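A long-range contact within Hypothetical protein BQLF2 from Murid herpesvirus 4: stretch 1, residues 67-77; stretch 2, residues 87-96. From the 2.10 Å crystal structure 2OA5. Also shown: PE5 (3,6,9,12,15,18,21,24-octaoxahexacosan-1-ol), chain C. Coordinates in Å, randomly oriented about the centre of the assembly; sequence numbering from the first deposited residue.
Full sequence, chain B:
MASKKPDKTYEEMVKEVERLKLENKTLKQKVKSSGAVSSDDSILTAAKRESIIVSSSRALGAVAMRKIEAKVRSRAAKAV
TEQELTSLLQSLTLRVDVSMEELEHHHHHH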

# COMPACT_ATOMS: atom_id res chain seq x y z
N LYS B 67 -18.22 -4.80 -2.03
CA LYS B 67 -18.46 -4.25 -0.70
C LYS B 67 -18.03 -2.79 -0.56
O LYS B 67 -18.72 -1.99 0.07
N ILE B 68 -16.88 -2.45 -1.14
CA ILE B 68 -16.37 -1.09 -1.07
C ILE B 68 -17.32 -0.10 -1.74
O ILE B 68 -17.62 0.95 -1.19
N GLU B 69 -17.77 -0.44 -2.93
CA GLU B 69 -18.69 0.41 -3.67
C GLU B 69 -19.94 0.69 -2.85
O GLU B 69 -20.43 1.82 -2.79
N ALA B 70 -20.45 -0.36 -2.22
CA ALA B 70 -21.65 -0.28 -1.40
C ALA B 70 -21.50 0.77 -0.30
O ALA B 70 -22.39 1.59 -0.08
N LYS B 71 -20.37 0.73 0.40
CA LYS B 71 -20.10 1.66 1.48
C LYS B 71 -19.86 3.08 0.98
O LYS B 71 -20.19 4.05 1.65
N VAL B 72 -19.26 3.19 -0.21
CA VAL B 72 -19.01 4.50 -0.79
C VAL B 72 -20.38 5.06 -1.15
O VAL B 72 -20.67 6.22 -0.89
N ARG B 73 -21.24 4.23 -1.75
CA ARG B 73 -22.58 4.68 -2.10
C ARG B 73 -23.31 5.20 -0.87
O ARG B 73 -23.93 6.26 -0.90
N SER B 74 -23.22 4.45 0.22
CA SER B 74 -23.87 4.84 1.46
C SER B 74 -23.32 6.17 1.97
O SER B 74 -24.09 7.06 2.35
N ARG B 75 -22.00 6.33 1.97
CA ARG B 75 -21.39 7.58 2.43
C ARG B 75 -21.69 8.76 1.52
O ARG B 75 -21.89 9.88 1.99
N ALA B 76 -21.70 8.51 0.21
CA ALA B 76 -21.95 9.56 -0.76
C ALA B 76 -23.41 10.03 -0.74
O ALA B 76 -23.77 11.02 -1.36
N ALA B 77 -24.24 9.30 -0.01
CA ALA B 77 -25.66 9.64 0.10
C ALA B 77 -25.86 10.98 0.81
O ALA B 77 -26.76 11.75 0.47
N SER B 87 -14.80 16.46 0.25
CA SER B 87 -14.35 16.50 1.64
C SER B 87 -14.70 15.18 2.32
O SER B 87 -13.93 14.63 3.11
N LEU B 88 -15.87 14.66 1.99
CA LEU B 88 -16.33 13.42 2.58
C LEU B 88 -15.45 12.23 2.17
O LEU B 88 -15.04 11.42 3.01
N LEU B 89 -15.14 12.13 0.88
CA LEU B 89 -14.32 11.02 0.40
C LEU B 89 -12.87 11.14 0.84
O LEU B 89 -12.23 10.13 1.12
N GLN B 90 -12.36 12.36 0.91
CA GLN B 90 -10.97 12.56 1.28
C GLN B 90 -10.55 11.92 2.61
O GLN B 90 -9.45 11.38 2.71
N SER B 91 -11.42 11.98 3.61
CA SER B 91 -11.12 11.41 4.92
C SER B 91 -11.68 10.00 5.07
O SER B 91 -11.53 9.37 6.11
N LEU B 92 -12.34 9.52 4.02
CA LEU B 92 -12.95 8.20 4.04
C LEU B 92 -11.98 7.05 4.30
O LEU B 92 -10.91 6.96 3.69
N THR B 93 -12.38 6.17 5.22
CA THR B 93 -11.61 4.98 5.55
C THR B 93 -12.64 3.88 5.73
O THR B 93 -13.60 4.02 6.49
N LEU B 94 -12.46 2.78 5.00
CA LEU B 94 -13.41 1.69 5.08
C LEU B 94 -12.69 0.45 5.53
O LEU B 94 -11.48 0.31 5.35
N ARG B 95 -13.43 -0.47 6.13
CA ARG B 95 -12.82 -1.73 6.47
C ARG B 95 -13.68 -2.76 5.78
O ARG B 95 -14.90 -2.68 5.78
N VAL B 96 -13.01 -3.72 5.15
CA VAL B 96 -13.68 -4.76 4.40
C VAL B 96 -13.17 -6.16 4.72
O VAL B 96 -11.97 -6.40 4.82

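The one direct hydrogen bond between the two stretches is made by a lysine that reaches past the apolar seam to a backbone carbonyl: Lys-71 NZ donates to Arg-95 O at 2.9 Å. The Lys-71 side chain has chi1 m, chi2 t, chi3 122° (between wells) and chi4 t, and Lys-71 CB packs against Leu-94 CD1 at 3.9 Å. A water lies beside this bond, accepting from Arg-95 N at 3.2 Å and, weakly, from Lys-71 NZ and Arg-75 NH2, each at 3.5 Å.

The helix of the first stretch runs roughly antiparallel to strand 93-96 (143° between their directions). Alternation along the strand turns Leu-94 and Val-96 toward the helix and Thr-93 and Arg-95 away. Leu-94 (m, t) is the most extensively covered residue: its CD1 lies 3.9 Å from Ile-68 CG2 and 4.2 Å from Val-72 CG2. Val-96 (t) receives Ile-68 (m, t), with Val-96 CG2 3.7 Å from Ile-68 CG1, and its CG1 meets the aliphatic part of Lys-67 at CD, 4.2 Å away. One turn on from Ile-68, Val-72 (t) places CG2 4.2 Å from Leu-92 CD2 and CG1 4.2 Å from Leu-89 CD2; Leu-89 (m, t) points sideways from its CA, but its end comes nearer.

Arg-75 (chi1 -104°, between wells; chi2 p) spans Leu-88 (t, t), Leu-92 (t, p) and Leu-94. Its CB touches Leu-88 CD2 at 3.7 Å and its CG touches Leu-92 CD1 at 3.8 Å, while Leu-94 CD2 lies over one face of the guanidinium, 3.8 Å from Arg-75 NH2. A weak hydrogen bond from Arg-75 NH1 to Lys-71 O, 3.3 Å, links the guanidinium back to its own helix. The bound PE5 approaches Leu-89, its C48 3.5 Å from Leu-89 CB.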

# COMPACT_ATOMS: atom_id res chain seq x y z
CB LYS B 67 -17.74 -5.10 0.35
CG LYS B 67 -18.14 -6.57 0.35
CD LYS B 67 -17.60 -7.30 1.58
CE LYS B 67 -18.18 -8.71 1.67
NZ LYS B 67 -18.54 -9.06 3.07
CB ILE B 68 -14.97 -1.01 -1.72
CG1 ILE B 68 -13.92 -1.56 -0.75
CG2 ILE B 68 -14.65 0.42 -2.12
CD1 ILE B 68 -12.65 -2.04 -1.41
CB GLU B 69 -19.09 -0.28 -4.97
CG GLU B 69 -19.77 0.62 -5.97
CD GLU B 69 -20.24 -0.14 -7.18
OE1 GLU B 69 -19.51 -1.06 -7.61
OE2 GLU B 69 -21.32 0.18 -7.71
CB ALA B 70 -21.96 -1.65 -0.80
CB LYS B 71 -18.90 1.16 2.29
CG LYS B 71 -19.10 -0.25 2.79
CD LYS B 71 -18.00 -0.72 3.72
CE LYS B 71 -18.60 -1.11 5.05
NZ LYS B 71 -17.75 -2.08 5.79
CB VAL B 72 -18.10 4.40 -2.05
CG1 VAL B 72 -17.98 5.77 -2.73
CG2 VAL B 72 -16.72 3.89 -1.64
CB ARG B 73 -23.39 3.55 -2.73
CG ARG B 73 -23.22 3.44 -4.22
CD ARG B 73 -24.15 2.40 -4.82
NE ARG B 73 -24.24 2.60 -6.26
CZ ARG B 73 -23.19 2.61 -7.07
NH1 ARG B 73 -21.97 2.43 -6.58
NH2 ARG B 73 -23.34 2.83 -8.37
CB SER B 74 -23.71 3.72 2.50
OG SER B 74 -23.30 4.21 3.77
CB ARG B 75 -19.88 7.42 2.56
CG ARG B 75 -19.37 7.28 3.98
CD ARG B 75 -20.00 6.09 4.66
NE ARG B 75 -19.08 5.42 5.57
CZ ARG B 75 -18.95 4.10 5.64
NH1 ARG B 75 -19.67 3.32 4.85
NH2 ARG B 75 -18.09 3.56 6.49
CB ALA B 76 -21.59 9.08 -2.16
CB ALA B 77 -26.40 8.52 0.84
CB SER B 87 -15.02 17.66 2.38
OG SER B 87 -14.85 17.55 3.78
CB LEU B 88 -17.78 13.19 2.17
CG LEU B 88 -18.63 12.13 2.87
CD1 LEU B 88 -20.10 12.55 2.80
CD2 LEU B 88 -18.42 10.77 2.22
CB LEU B 89 -14.38 10.93 -1.12
CG LEU B 89 -15.73 10.55 -1.71
CD1 LEU B 89 -15.64 10.50 -3.22
CD2 LEU B 89 -16.17 9.22 -1.15
CB GLN B 90 -10.63 14.05 1.33
CG GLN B 90 -9.14 14.29 1.54
CD GLN B 90 -8.81 15.74 1.91
OE1 GLN B 90 -7.63 16.10 1.94
NE2 GLN B 90 -9.83 16.52 2.19
CB SER B 91 -11.69 12.30 6.03
OG SER B 91 -13.09 12.49 5.85
CB LEU B 92 -13.70 7.94 2.73
CG LEU B 92 -14.40 6.57 2.69
CD1 LEU B 92 -15.59 6.64 3.64
CD2 LEU B 92 -14.87 6.22 1.30
CB THR B 93 -10.79 5.17 6.85
OG1 THR B 93 -9.91 6.29 6.69
CG2 THR B 93 -9.94 3.92 7.14
CB LEU B 94 -14.00 1.37 3.71
CG LEU B 94 -14.64 2.41 2.80
CD1 LEU B 94 -15.14 1.70 1.55
CD2 LEU B 94 -15.78 3.12 3.50
CB ARG B 95 -12.76 -1.99 7.96
CG ARG B 95 -11.80 -3.13 8.23
CD ARG B 95 -11.88 -3.64 9.65
NE ARG B 95 -11.06 -2.88 10.59
CZ ARG B 95 -9.73 -2.88 10.60
NH1 ARG B 95 -9.05 -3.60 9.72
NH2 ARG B 95 -9.08 -2.17 11.51
CB VAL B 96 -13.52 -4.48 2.88
CG1 VAL B 96 -13.76 -5.73 2.07
CG2 VAL B 96 -14.49 -3.39 2.46
C48 PE5 C . -12.19 13.24 -2.67
C50 PE5 C . -12.56 13.59 -4.12
O1 PE5 C . -13.09 12.46 -4.82
C1 PE5 C . -12.36 12.24 -6.04
C2 PE5 C . -13.28 12.45 -7.23
O2 PE5 C . -13.04 11.44 -8.22
C3 PE5 C . -14.15 11.37 -9.11
C4 PE5 C . -13.80 11.99 -10.45
O3 PE5 C . -14.72 13.04 -10.75
C5 PE5 C . -15.25 12.85 -12.06
C6 PE5 C . -16.50 13.71 -12.25
O4 PE5 C . -16.98 13.55 -13.59
C7 PE5 C . -18.22 14.26 -13.77
C8 PE5 C . -18.93 13.72 -15.00
O5 PE5 C . -20.31 14.12 -15.02
C9 PE5 C . -21.14 12.96 -15.25
C10 PE5 C . -21.82 13.04 -16.61
O6 PE5 C . -22.43 11.77 -16.93
C11 PE5 C . -23.39 11.93 -17.99
C12 PE5 C . -24.48 10.88 -17.87
O7 PE5 C . -25.76 11.52 -17.75
C13 PE5 C . -26.81 10.55 -17.56
C14 PE5 C . -26.38 9.47 -16.58
O8 PE5 C . -27.14 9.56 -15.36
C15 PE5 C . -26.72 8.52 -14.46
C16 PE5 C . -27.45 8.69 -13.12
O52 PE5 C . -27.44 7.45 -12.41
O HOH W 1 -16.23 0.71 7.22